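Local coordinates for E3 ubiquitin-protein ligase ORTHRUS 2 (Arabidopsis thaliana, PDB 7DUF), which probably acts as a RING-type E3 ubiquitin transferase, and contains a zinc-binding PHD finger in which helical and beta-turn conformations abrogate recognition of the H3K4 peptide, at the interface of chains A and B. Coordinates in Å, arbitrary orientation; residue numbers count along the deposited sequence, not the author numbering. Chains: chain A/B, E3 ubiquitin-protein ligase ORTHRUS 2.

The interface of chains A and B. Residues chain A 29-31, 43, 50, 56; chain B 53-54, 57.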
loop_
_atom_site.group_PDB
_atom_site.type_symbol
_atom_site.label_atom_id
_atom_site.label_comp_id
_atom_site.label_asym_id
_atom_site.label_seq_id
_atom_site.Cartn_x
_atom_site.Cartn_y
_atom_site.Cartn_z
ATOM N N GLU A 29 4.730 7.491 1.545
ATOM C CA GLU A 29 3.306 7.802 1.566
ATOM C C GLU A 29 2.770 8.202 0.198
ATOM O O GLU A 29 1.553 8.362 0.054
ATOM C CB GLU A 29 3.029 8.914 2.580
ATOM C CG GLU A 29 3.918 10.134 2.421
ATOM C CD GLU A 29 5.063 10.150 3.414
ATOM N N GLU A 30 3.638 8.369 -0.800
ATOM C CA GLU A 30 3.222 8.681 -2.161
ATOM C C GLU A 30 3.640 7.608 -3.157
ATOM O O GLU A 30 3.555 7.837 -4.369
ATOM C CB GLU A 30 3.787 10.036 -2.598
ATOM C CG GLU A 30 3.487 11.183 -1.652
ATOM C CD GLU A 30 3.709 12.536 -2.298
ATOM O OE1 GLU A 30 3.700 13.551 -1.571
ATOM O OE2 GLU A 30 3.892 12.584 -3.533
ATOM N N SER A 31 4.087 6.448 -2.685
ATOM C CA SER A 31 4.608 5.399 -3.548
ATOM C C SER A 31 3.697 4.180 -3.514
ATOM O O SER A 31 3.206 3.787 -2.451
ATOM C CB SER A 31 6.026 4.998 -3.129
ATOM O OG SER A 31 6.314 3.665 -3.513
ATOM N N VAL A 43 2.014 7.810 -6.925
ATOM C CA VAL A 43 0.555 7.811 -6.850
ATOM C C VAL A 43 -0.015 9.179 -7.198
ATOM O O VAL A 43 -1.165 9.285 -7.641
ATOM C CB VAL A 43 0.093 7.338 -5.455
ATOM C CG1 VAL A 43 0.060 8.496 -4.466
ATOM C CG2 VAL A 43 -1.270 6.664 -5.547
ATOM N N PRO A 50 -6.081 4.888 -6.662
ATOM C CA PRO A 50 -7.045 3.995 -6.007
ATOM C C PRO A 50 -7.896 4.749 -4.996
ATOM O O PRO A 50 -7.417 5.642 -4.294
ATOM C CB PRO A 50 -6.154 2.948 -5.331
ATOM C CG PRO A 50 -4.839 3.638 -5.151
ATOM C CD PRO A 50 -4.690 4.507 -6.364
ATOM N N THR A 56 -6.188 -0.307 -2.937
ATOM C CA THR A 56 -4.836 0.147 -2.639
ATOM C C THR A 56 -3.929 -1.005 -2.223
ATOM O O THR A 56 -2.718 -0.956 -2.469
ATOM C CB THR A 56 -4.871 1.211 -1.541
ATOM O OG1 THR A 56 -5.904 2.159 -1.829
ATOM C CG2 THR A 56 -3.540 1.938 -1.458
ATOM N N LEU B 53 -5.269 7.894 1.875
ATOM C CA LEU B 53 -4.353 7.135 1.033
ATOM C C LEU B 53 -2.932 7.179 1.578
ATOM O O LEU B 53 -2.209 6.179 1.511
ATOM C CB LEU B 53 -4.396 7.668 -0.400
ATOM C CG LEU B 53 -3.416 7.044 -1.394
ATOM C CD1 LEU B 53 -4.010 5.789 -2.014
ATOM C CD2 LEU B 53 -3.035 8.048 -2.471
ATOM N N ALA B 54 -2.518 8.324 2.126
ATOM C CA ALA B 54 -1.176 8.430 2.692
ATOM C C ALA B 54 -1.019 7.536 3.915
ATOM O O ALA B 54 0.025 6.896 4.092
ATOM C CB ALA B 54 -0.867 9.884 3.047
ATOM N N LEU B 57 -0.513 4.015 2.445
ATOM C CA LEU B 57 0.743 3.740 1.755
ATOM C C LEU B 57 1.901 3.645 2.741
ATOM O O LEU B 57 2.720 2.722 2.664
ATOM C CB LEU B 57 1.005 4.817 0.703
ATOM C CG LEU B 57 -0.023 4.811 -0.430
ATOM C CD1 LEU B 57 0.359 5.775 -1.543
ATOM C CD2 LEU B 57 -0.196 3.401 -0.968
#
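B:Leu53 and B:Leu57 of one PHD finger press their isobutyl groups against a patch on its twin made by A:Val43, A:Pro50, A:Thr56 of helix 53-57 and the backbone of A:Glu29 to A:Ser31. B:Leu57 lies on helix 54-57, and B:Leu53 is the residue just before that helix. The contact recurs with the chains exchanged about a two-fold axis; the pairing may be a feature of the crystal and need not be the biological one.

Among the aliphatic contacts, B:Leu53 and A:Val43 point at each other tip to tip. CD2 of B:Leu53 meets both valine methyls, CG1 of A:Val43 lying 3.7 Å from it. With CG anti to the backbone N (chi1 176°) and chi2 at 86°, the two methyls of B:Leu53 part, CD2 going to A:Val43 and CD1 to A:Pro50 and A:Thr56. That CD1 sits 3.9 Å from CG of the A:Pro50 ring, the two side chains running nearly perpendicular.

B:Leu57 divides its methyls in a similar way. Its CD2 packs 3.7 Å from the methyl CG2 of A:Thr56, again at about a right angle, and its CD1 heads for CG1 of A:Val43 at 4.0 Å. Nearby, B:Ala54 sets its CB 4.0 Å from CB of A:Glu29, a residue whose side chain is incompletely modelled.

Other contacts set carbon against backbone. CD1 of B:Leu57 also leans on the main-chain carbonyls of A:Glu29 and A:Ser31, where the 3-10 helix 28-30 gives way to strand 31-33. An alanine in place of B:Leu57 would lack both methyl branches, and would probably leave the A:Thr56 methyl without this partner and a gap between A:Val43 and the A:Glu29 to A:Ser31 backbone.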